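PDB 3LVT: glycosyl hydrolase, family 38 from Enterococcus faecalis, which is probably an alpha-mannosidase that hydrolyses mannose-containing carbohydrates, and binds calcium. Local coordinates for residues 92-97 with 354-359; 500-505 with 822-827; 610-615 with 635-640. All coordinates share one frame; numbering follows the deposited sequence.

Interaction 1. Residues 92-97 with 354-359; sequences LQDDFL and DSICGC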
ATOM      1  N   LEU A  92      -7.966 -13.601   1.090  1.00 55.73           N
ATOM      2  CA  LEU A  92      -8.712 -12.672   1.902  1.00 57.36           C
ATOM      3  C   LEU A  92      -7.752 -11.625   2.454  1.00 58.43           C
ATOM      4  O   LEU A  92      -6.768 -11.947   3.118  1.00 58.98           O
ATOM      5  CB  LEU A  92      -9.488 -13.400   2.994  1.00 57.36           C
ATOM      6  CG  LEU A  92     -10.658 -14.276   2.483  1.00 58.40           C
ATOM      7  CD1 LEU A  92     -11.390 -14.948   3.648  1.00 58.85           C
ATOM      8  CD2 LEU A  92     -11.658 -13.519   1.606  1.00 56.05           C
ATOM      9  N   GLN A  93      -8.038 -10.368   2.135  1.00 59.50           N
ATOM     10  CA  GLN A  93      -7.114  -9.272   2.374  1.00 60.42           C
ATOM     11  C   GLN A  93      -7.542  -8.369   3.510  1.00 61.23           C
ATOM     12  O   GLN A  93      -8.713  -8.010   3.611  1.00 61.42           O
ATOM     13  CB  GLN A  93      -6.991  -8.416   1.110  1.00 60.16           C
ATOM     14  CG  GLN A  93      -5.912  -8.864   0.153  1.00 60.78           C
ATOM     15  CD  GLN A  93      -5.734  -7.909  -1.032  1.00 61.72           C
ATOM     16  OE1 GLN A  93      -6.649  -7.156  -1.386  1.00 62.51           O
ATOM     17  NE2 GLN A  93      -4.556  -7.947  -1.653  1.00 59.82           N
ATOM     18  N   ASP A  94      -6.584  -7.980   4.346  1.00 62.33           N
ATOM     19  CA  ASP A  94      -6.791  -6.856   5.240  1.00 63.94           C
ATOM     20  C   ASP A  94      -6.799  -5.581   4.390  1.00 64.27           C
ATOM     21  O   ASP A  94      -5.757  -4.924   4.222  1.00 65.00           O
ATOM     22  CB  ASP A  94      -5.698  -6.804   6.298  1.00 64.32           C
ATOM     23  CG  ASP A  94      -5.899  -5.662   7.281  1.00 66.97           C
ATOM     24  OD1 ASP A  94      -6.090  -5.937   8.491  1.00 69.96           O
ATOM     25  OD2 ASP A  94      -5.881  -4.487   6.841  1.00 69.76           O
ATOM     26  N   ASP A  95      -7.969  -5.237   3.859  1.00 64.24           N
ATOM     27  CA  ASP A  95      -8.072  -4.242   2.777  1.00 64.75           C
ATOM     28  C   ASP A  95      -7.548  -2.818   3.074  1.00 64.68           C
ATOM     29  O   ASP A  95      -6.730  -2.279   2.298  1.00 64.84           O
ATOM     30  CB  ASP A  95      -9.514  -4.180   2.236  1.00 65.30           C
ATOM     31  N   PHE A  96      -8.014  -2.218   4.178  1.00 64.20           N
ATOM     32  CA  PHE A  96      -7.587  -0.866   4.599  1.00 63.48           C
ATOM     33  C   PHE A  96      -6.080  -0.681   4.509  1.00 62.98           C
ATOM     34  O   PHE A  96      -5.614   0.363   4.056  1.00 63.49           O
ATOM     35  CB  PHE A  96      -8.029  -0.562   6.042  1.00 63.55           C
ATOM     36  N   LEU A  97      -5.327  -1.701   4.918  1.00 61.55           N
ATOM     37  CA  LEU A  97      -3.886  -1.569   5.103  1.00 60.03           C
ATOM     38  C   LEU A  97      -3.036  -1.564   3.833  1.00 58.83           C
ATOM     39  O   LEU A  97      -1.973  -0.949   3.809  1.00 58.98           O
ATOM     40  CB  LEU A  97      -3.380  -2.612   6.100  1.00 60.01           C
ATOM     41  CG  LEU A  97      -3.562  -2.130   7.545  1.00 60.44           C
ATOM     42  CD1 LEU A  97      -3.529  -3.284   8.547  1.00 59.94           C
ATOM     43  CD2 LEU A  97      -2.543  -1.033   7.911  1.00 59.19           C
ATOM     44  N   ASP A 354      -4.821 -11.206   9.478  1.00 68.70           N
ATOM     45  CA  ASP A 354      -3.965 -11.425  10.645  1.00 68.90           C
ATOM     46  C   ASP A 354      -2.456 -11.409  10.372  1.00 68.49           C
ATOM     47  O   ASP A 354      -1.672 -11.866  11.212  1.00 69.02           O
ATOM     48  CB  ASP A 354      -4.376 -12.686  11.416  1.00 69.41           C
ATOM     49  CG  ASP A 354      -5.501 -12.420  12.447  1.00 72.06           C
ATOM     50  OD1 ASP A 354      -5.883 -11.240  12.690  1.00 73.25           O
ATOM     51  OD2 ASP A 354      -6.007 -13.413  13.024  1.00 74.21           O
ATOM     52  N   SER A 355      -2.030 -10.846   9.243  1.00 67.26           N
ATOM     53  CA  SER A 355      -0.596 -10.807   8.949  1.00 65.89           C
ATOM     54  C   SER A 355       0.014  -9.390   8.736  1.00 65.07           C
ATOM     55  O   SER A 355       0.932  -9.006   9.461  1.00 64.75           O
ATOM     56  CB  SER A 355      -0.249 -11.792   7.826  1.00 65.66           C
ATOM     57  OG  SER A 355      -0.138 -11.142   6.581  1.00 65.78           O
ATOM     58  N   ILE A 356      -0.490  -8.623   7.765  1.00 64.24           N
ATOM     59  CA  ILE A 356       0.032  -7.256   7.473  1.00 63.43           C
ATOM     60  C   ILE A 356      -0.213  -6.256   8.605  1.00 62.94           C
ATOM     61  O   ILE A 356       0.526  -5.294   8.768  1.00 62.85           O
ATOM     62  CB  ILE A 356      -0.533  -6.670   6.144  1.00 63.45           C
ATOM     63  CG1 ILE A 356      -0.258  -5.160   6.027  1.00 63.03           C
ATOM     64  CG2 ILE A 356      -2.044  -6.921   6.010  1.00 63.10           C
ATOM     65  CD1 ILE A 356       1.109  -4.815   5.457  1.00 61.95           C
ATOM     66  N   CYS A 357      -1.279  -6.491   9.355  1.00 62.55           N
ATOM     67  CA  CYS A 357      -1.612  -5.771  10.577  1.00 62.58           C
ATOM     68  C   CYS A 357      -0.529  -5.862  11.655  1.00 62.28           C
ATOM     69  O   CYS A 357      -0.574  -5.129  12.641  1.00 61.78           O
ATOM     70  CB  CYS A 357      -2.855  -6.423  11.143  1.00 62.81           C
ATOM     71  SG  CYS A 357      -2.537  -8.211  11.488  1.00 65.22           S
ATOM     72  N   GLY A 358       0.412  -6.796  11.487  1.00 62.30           N
ATOM     73  CA  GLY A 358       1.467  -7.036  12.465  1.00 62.40           C
ATOM     74  C   GLY A 358       0.864  -7.542  13.758  1.00 62.76           C
ATOM     75  O   GLY A 358       1.475  -7.456  14.819  1.00 62.78           O
ATOM     76  N   CYS A 359      -0.340  -8.095  13.649  1.00 62.88           N
ATOM     77  CA  CYS A 359      -1.183  -8.351  14.796  1.00 63.23           C
ATOM     78  C   CYS A 359      -1.260  -9.855  15.110  1.00 63.32           C
ATOM     79  O   CYS A 359      -2.300 -10.373  15.532  1.00 63.26           O
ATOM     80  CB  CYS A 359      -2.565  -7.729  14.558  1.00 63.16           C
ATOM     81  SG  CYS A 359      -3.558  -8.520  13.234  1.00 65.19           S
TER
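L97 and D94 reach across to I356 and C357, two residues of a type I turn that runs from S355 to G358. The L97 side chain is the one to trace. Its CB lies 4.0 Å from CG1 of I356, so the root of the leucine already rests against the isoleucine. Beyond CG the chain forks, and one branch, CD1, goes on over the backbone of the turn: L97 CD1 is 3.7 Å from CA of C357 and 4.1 Å from CB of the same cysteine. The leucine thus spans both residues, isoleucine at its base and cysteine at its tip.

I356 answers with its two branches. With CG1 anti to the backbone N (chi1 167°), CG1 serves L97 while CG2 turns to D94, whose CB is 3.7 Å from I356 CG2. D94 therefore meets the isoleucine through its methylene, and its carboxylate passes near C357, with D94 OD1 4.2 Å from the cysteine CB. The other oxygen, D94 OD2, takes a weak bond from L97 N at 3.4 Å, which ties the two contacting residues of 92-97 together. No hydrogen bond crosses between the segments; the contact is van der Waals and largely buried.

The turn facing them is fixed from within. G358 N donates to S355 O at 3.0 Å, and a disulfide joins SG of C357 to SG of C359 (2.0 Å) across the glycine.

D94 also pairs through its backbone with H351, and K307 of helix 304-332 donates to I356 O. The contact joins the loop leading into helix 100-117, in the N-terminal family region, to the connection between helices 337-348 and 362-392 of the alpha-mannosidase middle region.

Interaction 2. Residues 500-505 with 822-827; sequences APFSWD and LTTAEG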
ATOM      1  N   ALA A 500       7.801  15.683 -17.664  1.00 59.36           N
ATOM      2  CA  ALA A 500       6.532  15.119 -18.141  1.00 58.22           C
ATOM      3  C   ALA A 500       6.335  13.696 -17.644  1.00 57.25           C
ATOM      4  O   ALA A 500       7.290  12.933 -17.591  1.00 56.75           O
ATOM      5  CB  ALA A 500       6.460  15.164 -19.686  1.00 57.60           C
ATOM      6  N   PRO A 501       5.092  13.346 -17.280  1.00 56.84           N
ATOM      7  CA  PRO A 501       4.739  11.968 -16.919  1.00 56.65           C
ATOM      8  C   PRO A 501       5.207  11.005 -17.991  1.00 56.34           C
ATOM      9  O   PRO A 501       5.306  11.389 -19.146  1.00 56.41           O
ATOM     10  CB  PRO A 501       3.201  11.990 -16.892  1.00 56.32           C
ATOM     11  CG  PRO A 501       2.844  13.398 -16.568  1.00 56.47           C
ATOM     12  CD  PRO A 501       3.948  14.270 -17.127  1.00 56.84           C
ATOM     13  N   PHE A 502       5.517   9.778 -17.594  1.00 56.51           N
ATOM     14  CA  PHE A 502       5.837   8.699 -18.528  1.00 56.89           C
ATOM     15  C   PHE A 502       6.734   9.091 -19.721  1.00 57.22           C
ATOM     16  O   PHE A 502       6.411   8.878 -20.890  1.00 57.34           O
ATOM     17  CB  PHE A 502       4.547   7.998 -18.957  1.00 56.82           C
ATOM     18  CG  PHE A 502       3.757   7.447 -17.795  1.00 57.20           C
ATOM     19  CD1 PHE A 502       4.330   6.501 -16.926  1.00 56.90           C
ATOM     20  CD2 PHE A 502       2.455   7.872 -17.561  1.00 56.30           C
ATOM     21  CE1 PHE A 502       3.617   5.988 -15.841  1.00 55.79           C
ATOM     22  CE2 PHE A 502       1.724   7.356 -16.486  1.00 57.60           C
ATOM     23  CZ  PHE A 502       2.314   6.419 -15.610  1.00 56.51           C
ATOM     24  N   SER A 503       7.888   9.652 -19.407  1.00 57.58           N
ATOM     25  CA  SER A 503       8.783  10.119 -20.435  1.00 57.83           C
ATOM     26  C   SER A 503      10.222   9.874 -20.010  1.00 57.94           C
ATOM     27  O   SER A 503      10.493   9.539 -18.842  1.00 58.28           O
ATOM     28  CB  SER A 503       8.543  11.616 -20.684  1.00 57.93           C
ATOM     29  OG  SER A 503       9.394  12.418 -19.881  1.00 58.00           O
ATOM     30  N   TRP A 504      11.144  10.041 -20.958  1.00 57.65           N
ATOM     31  CA  TRP A 504      12.570  10.001 -20.644  1.00 57.10           C
ATOM     32  C   TRP A 504      13.391  11.073 -21.349  1.00 57.04           C
ATOM     33  O   TRP A 504      13.035  11.551 -22.436  1.00 56.89           O
ATOM     34  CB  TRP A 504      13.165   8.613 -20.888  1.00 56.59           C
ATOM     35  CG  TRP A 504      13.251   8.206 -22.313  1.00 56.31           C
ATOM     36  CD1 TRP A 504      14.151   8.648 -23.243  1.00 56.67           C
ATOM     37  CD2 TRP A 504      12.437   7.239 -22.975  1.00 56.69           C
ATOM     38  NE1 TRP A 504      13.934   8.025 -24.446  1.00 55.78           N
ATOM     39  CE2 TRP A 504      12.887   7.156 -24.310  1.00 56.08           C
ATOM     40  CE3 TRP A 504      11.363   6.429 -22.568  1.00 57.78           C
ATOM     41  CZ2 TRP A 504      12.306   6.308 -25.241  1.00 57.08           C
ATOM     42  CZ3 TRP A 504      10.776   5.580 -23.502  1.00 57.30           C
ATOM     43  CH2 TRP A 504      11.250   5.529 -24.822  1.00 58.17           C
ATOM     44  N   ASP A 505      14.492  11.435 -20.698  1.00 56.92           N
ATOM     45  CA  ASP A 505      15.494  12.320 -21.254  1.00 56.73           C
ATOM     46  C   ASP A 505      16.871  11.694 -21.069  1.00 56.71           C
ATOM     47  O   ASP A 505      17.145  11.005 -20.065  1.00 56.33           O
ATOM     48  CB  ASP A 505      15.443  13.689 -20.578  1.00 57.01           C
ATOM     49  CG  ASP A 505      14.093  14.400 -20.757  1.00 58.13           C
ATOM     50  OD1 ASP A 505      13.511  14.375 -21.874  1.00 58.21           O
ATOM     51  OD2 ASP A 505      13.628  15.010 -19.760  1.00 60.56           O
ATOM     52  N   LEU A 822       3.425   8.525 -22.860  1.00 62.25           N
ATOM     53  CA  LEU A 822       2.026   8.749 -22.584  1.00 62.06           C
ATOM     54  C   LEU A 822       1.908  10.186 -22.240  1.00 62.08           C
ATOM     55  O   LEU A 822       2.740  10.760 -21.538  1.00 62.00           O
ATOM     56  CB  LEU A 822       1.533   7.902 -21.413  1.00 62.02           C
ATOM     57  CG  LEU A 822       1.187   6.462 -21.781  1.00 62.36           C
ATOM     58  CD1 LEU A 822       1.496   5.533 -20.619  1.00 62.84           C
ATOM     59  CD2 LEU A 822      -0.272   6.343 -22.238  1.00 61.31           C
ATOM     60  N   THR A 823       0.878  10.780 -22.785  1.00 62.30           N
ATOM     61  CA  THR A 823       0.636  12.151 -22.543  1.00 62.85           C
ATOM     62  C   THR A 823      -0.730  12.086 -21.931  1.00 63.19           C
ATOM     63  O   THR A 823      -1.642  11.477 -22.479  1.00 63.22           O
ATOM     64  CB  THR A 823       0.727  13.007 -23.820  1.00 62.61           C
ATOM     65  OG1 THR A 823      -0.167  14.114 -23.692  1.00 63.38           O
ATOM     66  CG2 THR A 823       0.377  12.200 -25.067  1.00 62.78           C
ATOM     67  N   THR A 824      -0.825  12.706 -20.769  1.00 63.65           N
ATOM     68  CA  THR A 824      -1.802  12.374 -19.761  1.00 64.23           C
ATOM     69  C   THR A 824      -2.585  13.665 -19.600  1.00 65.08           C
ATOM     70  O   THR A 824      -2.076  14.746 -19.921  1.00 65.26           O
ATOM     71  CB  THR A 824      -1.046  11.957 -18.416  1.00 64.17           C
ATOM     72  OG1 THR A 824      -0.630  10.570 -18.425  1.00 62.28           O
ATOM     73  CG2 THR A 824      -1.872  12.219 -17.209  1.00 63.94           C
ATOM     74  N   ALA A 825      -3.821  13.570 -19.126  1.00 65.84           N
ATOM     75  CA  ALA A 825      -4.625  14.775 -18.898  1.00 66.38           C
ATOM     76  C   ALA A 825      -4.301  15.437 -17.555  1.00 66.65           C
ATOM     77  O   ALA A 825      -4.183  14.755 -16.525  1.00 66.83           O
ATOM     78  CB  ALA A 825      -6.097  14.437 -18.969  1.00 66.86           C
ATOM     79  N   GLU A 826      -4.175  16.759 -17.562  1.00 66.27           N
ATOM     80  CA  GLU A 826      -3.942  17.503 -16.324  1.00 66.64           C
ATOM     81  C   GLU A 826      -5.237  17.570 -15.492  1.00 65.55           C
ATOM     82  O   GLU A 826      -6.335  17.305 -16.007  1.00 65.88           O
ATOM     83  CB  GLU A 826      -3.400  18.912 -16.619  1.00 67.47           C
ATOM     84  CG  GLU A 826      -2.770  19.089 -18.010  1.00 70.80           C
ATOM     85  CD  GLU A 826      -3.796  18.938 -19.150  1.00 75.08           C
ATOM     86  OE1 GLU A 826      -3.643  18.001 -19.974  1.00 76.53           O
ATOM     87  OE2 GLU A 826      -4.764  19.737 -19.201  1.00 75.81           O
ATOM     88  N   GLY A 827      -5.112  17.921 -14.215  1.00 63.79           N
ATOM     89  CA  GLY A 827      -6.272  17.955 -13.315  1.00 61.88           C
ATOM     90  C   GLY A 827      -6.158  16.956 -12.170  1.00 60.12           C
ATOM     91  O   GLY A 827      -5.166  16.225 -12.085  1.00 60.38           O
TER
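P501 touches T824 only loosely, its CB 4.4 Å from OG1 of the threonine. F502 follows and carries most of the contact. Its CB packs on CB of L822 at 3.9 Å, and farther out the ring atom CD2 comes within 4.0 Å of L822 CD1, so leucine and phenylalanine lie obliquely across each other. T824 approaches the same ring from its edge, OG1 lying near the ring plane 4.2 Å from F502 CD2. The backbone of F502 is left-handed (phi 42°, psi 55°), and with S503 it faces N410 in a G1 beta bulge. S503 then turns back on its own segment: its OG donates to A500 O at 3.2 Å, from above the carbonyl plane. W504 leaves the contact, sending NE1 to A816 O and laying its ring near that of H819.

Through their backbones S503 pairs with N410 and W504 with H819, so strand 503-511 runs between strands 404-410 and 818-823. The two segments meet just where 503-511 begins and 818-823 ends, with V834 of strand 829-836 against F502 and K861 of strand 860-861 against L822.

Interaction 3. Residues 610-615 with 635-640; sequences VMLPVA and AQRSTT
An ST turn at S638 shapes the loop that docks on P613 and its neighbours, where strand 601-613 ends; the loop then runs into strand 641-653, which pairs with 601-613. With OG anti to the backbone N (chi1 154°), S638 accepts from T640 N at 2.9 Å, and this bend brings the T640 carbonyl round to V614. V614 N donates to T640 O at 2.8 Å, approaching almost along the C=O axis although the bond is bent at the hydrogen (138°). The same oxygen receives a CA-H...O contact from P613 CA at 3.3 Å. One residue on, A615 O accepts S638 N at 2.8 Å, the donor lying in the carbonyl plane.

Beside these backbone bonds the P613 ring lies against R637. Its CG sits 3.5 Å above one face of the guanidinium, offset toward the rim, and the proline also follows the arginine's aliphatic part, with CG 3.7 Å from R637 CB. The charged end is held elsewhere: NH2 forms a salt bridge with D564, while I583 also touches the R637 side chain.

The chemistry is thus divided. Two main-chain bonds set how the loop lies across the strand end, and the arginine offers a flat face to proline while its NH2 is salt-bridged to D564, a pairing that probably limits rotation of the guanidinium against the ring.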
ATOM      1  N   VAL A 610      16.184  13.203  24.135  1.00 49.71           N
ATOM      2  CA  VAL A 610      15.191  13.200  25.184  1.00 50.00           C
ATOM      3  C   VAL A 610      15.541  12.099  26.179  1.00 50.25           C
ATOM      4  O   VAL A 610      16.223  11.136  25.837  1.00 50.75           O
ATOM      5  CB  VAL A 610      13.775  13.004  24.614  1.00 50.16           C
ATOM      6  CG1 VAL A 610      13.371  14.217  23.776  1.00 49.61           C
ATOM      7  CG2 VAL A 610      13.681  11.728  23.792  1.00 49.61           C
HETATM    8  N   MSE A 611      15.092  12.247  27.411  1.00 50.44           N
HETATM    9  CA  MSE A 611      15.338  11.226  28.430  1.00 50.73           C
HETATM   10  C   MSE A 611      14.086  10.383  28.569  1.00 48.79           C
HETATM   11  O   MSE A 611      13.055  10.857  29.049  1.00 48.35           O
HETATM   12  CB  MSE A 611      15.667  11.887  29.773  1.00 52.22           C
HETATM   13  CG  MSE A 611      16.926  12.727  29.755  1.00 58.36           C
HETATM   14 SE   MSE A 611      18.535  11.622  29.469  1.00 78.78          SE
HETATM   15  CE  MSE A 611      18.197  10.155  30.774  1.00 68.04           C
ATOM     16  N   LEU A 612      14.166   9.135  28.149  1.00 46.92           N
ATOM     17  CA  LEU A 612      12.985   8.302  28.122  1.00 45.22           C
ATOM     18  C   LEU A 612      13.067   7.128  29.073  1.00 44.89           C
ATOM     19  O   LEU A 612      14.151   6.563  29.270  1.00 44.43           O
ATOM     20  CB  LEU A 612      12.728   7.803  26.704  1.00 45.07           C
ATOM     21  CG  LEU A 612      12.372   8.877  25.674  1.00 43.24           C
ATOM     22  CD1 LEU A 612      12.086   8.280  24.296  1.00 41.58           C
ATOM     23  CD2 LEU A 612      11.147   9.606  26.140  1.00 42.77           C
ATOM     24  N   PRO A 613      11.917   6.758  29.679  1.00 44.58           N
ATOM     25  CA  PRO A 613      11.831   5.504  30.439  1.00 44.29           C
ATOM     26  C   PRO A 613      12.330   4.365  29.575  1.00 44.05           C
ATOM     27  O   PRO A 613      12.087   4.366  28.362  1.00 43.80           O
ATOM     28  CB  PRO A 613      10.329   5.353  30.710  1.00 44.10           C
ATOM     29  CG  PRO A 613       9.845   6.769  30.727  1.00 43.96           C
ATOM     30  CD  PRO A 613      10.647   7.508  29.719  1.00 43.95           C
ATOM     31  N   VAL A 614      13.047   3.425  30.189  1.00 43.76           N
ATOM     32  CA  VAL A 614      13.694   2.354  29.443  1.00 43.48           C
ATOM     33  C   VAL A 614      12.647   1.331  28.960  1.00 43.19           C
ATOM     34  O   VAL A 614      12.812   0.680  27.923  1.00 43.07           O
ATOM     35  CB  VAL A 614      14.890   1.766  30.269  1.00 43.79           C
ATOM     36  CG1 VAL A 614      14.490   0.563  31.150  1.00 43.10           C
ATOM     37  CG2 VAL A 614      16.032   1.409  29.362  1.00 45.39           C
ATOM     38  N   ALA A 615      11.530   1.276  29.681  1.00 43.09           N
ATOM     39  CA  ALA A 615      10.502   0.237  29.533  1.00 43.78           C
ATOM     40  C   ALA A 615       9.339   0.571  30.483  1.00 44.35           C
ATOM     41  O   ALA A 615       9.439   1.506  31.302  1.00 43.90           O
ATOM     42  CB  ALA A 615      11.089  -1.157  29.893  1.00 42.77           C
ATOM     43  N   ALA A 635       0.241  -0.656  35.638  1.00 51.57           N
ATOM     44  CA  ALA A 635       1.637  -0.417  35.348  1.00 50.51           C
ATOM     45  C   ALA A 635       1.874   1.000  34.812  1.00 50.13           C
ATOM     46  O   ALA A 635       0.987   1.638  34.209  1.00 50.03           O
ATOM     47  CB  ALA A 635       2.140  -1.439  34.377  1.00 50.74           C
ATOM     48  N   GLN A 636       3.085   1.486  35.033  1.00 49.12           N
ATOM     49  CA  GLN A 636       3.419   2.842  34.677  1.00 48.02           C
ATOM     50  C   GLN A 636       4.743   2.794  33.973  1.00 47.90           C
ATOM     51  O   GLN A 636       5.411   1.770  33.995  1.00 48.45           O
ATOM     52  CB  GLN A 636       3.480   3.724  35.933  1.00 47.28           C
ATOM     53  CG  GLN A 636       2.135   3.847  36.693  1.00 45.91           C
ATOM     54  CD  GLN A 636       0.985   4.493  35.898  1.00 46.63           C
ATOM     55  OE1 GLN A 636      -0.193   4.304  36.229  1.00 45.51           O
ATOM     56  NE2 GLN A 636       1.324   5.275  34.864  1.00 46.89           N
ATOM     57  N   ARG A 637       5.136   3.889  33.339  1.00 47.73           N
ATOM     58  CA  ARG A 637       6.482   3.963  32.772  1.00 47.39           C
ATOM     59  C   ARG A 637       7.546   3.688  33.860  1.00 47.37           C
ATOM     60  O   ARG A 637       7.348   4.026  35.024  1.00 47.49           O
ATOM     61  CB  ARG A 637       6.682   5.286  32.047  1.00 46.66           C
ATOM     62  CG  ARG A 637       5.648   5.468  30.899  1.00 46.23           C
ATOM     63  CD  ARG A 637       6.124   6.426  29.805  1.00 44.55           C
ATOM     64  NE  ARG A 637       7.037   5.779  28.868  1.00 41.87           N
ATOM     65  CZ  ARG A 637       7.639   6.381  27.846  1.00 43.34           C
ATOM     66  NH1 ARG A 637       7.416   7.689  27.571  1.00 43.45           N
ATOM     67  NH2 ARG A 637       8.457   5.671  27.077  1.00 40.56           N
ATOM     68  N   SER A 638       8.635   3.018  33.496  1.00 47.17           N
ATOM     69  CA  SER A 638       9.705   2.781  34.452  1.00 47.60           C
ATOM     70  C   SER A 638      10.407   4.083  34.826  1.00 48.11           C
ATOM     71  O   SER A 638      10.504   5.020  34.007  1.00 47.80           O
ATOM     72  CB  SER A 638      10.710   1.765  33.923  1.00 47.28           C
ATOM     73  OG  SER A 638      11.967   1.991  34.516  1.00 47.81           O
ATOM     74  N   THR A 639      10.900   4.131  36.065  1.00 47.98           N
ATOM     75  CA  THR A 639      11.628   5.306  36.545  1.00 47.45           C
ATOM     76  C   THR A 639      13.082   5.269  36.132  1.00 47.55           C
ATOM     77  O   THR A 639      13.823   6.158  36.504  1.00 48.06           O
ATOM     78  CB  THR A 639      11.542   5.465  38.079  1.00 47.67           C
ATOM     79  OG1 THR A 639      12.192   4.352  38.727  1.00 47.94           O
ATOM     80  CG2 THR A 639      10.079   5.540  38.519  1.00 46.17           C
ATOM     81  N   THR A 640      13.504   4.254  35.370  1.00 47.55           N
ATOM     82  CA  THR A 640      14.873   4.240  34.817  1.00 47.40           C
ATOM     83  C   THR A 640      14.873   4.920  33.445  1.00 47.53           C
ATOM     84  O   THR A 640      14.164   4.502  32.538  1.00 47.80           O
ATOM     85  CB  THR A 640      15.468   2.799  34.767  1.00 47.25           C
ATOM     86  OG1 THR A 640      15.456   2.236  36.083  1.00 48.21           O
ATOM     87  CG2 THR A 640      16.909   2.784  34.276  1.00 46.04           C
TER

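How the interactions relate
From the N terminus, interaction 1 comes first: it closes 92 to 359 and joins the N-terminal family region to the helical middle region before any of the later segments begins. Interaction 2 then opens at 500 and closes only at 827, a long loop rich in strands, and joins the start of strand 503-511 to the end of 818-823. Interaction 3 falls wholly within that loop, a short local closure around helix 619-625 that ties the end of strand 601-613 to the loop leading into 641-653. None of the loops cross. Interactions 2 and 3 lie on opposite sides of the chain's centre, about 52 Å between their centres.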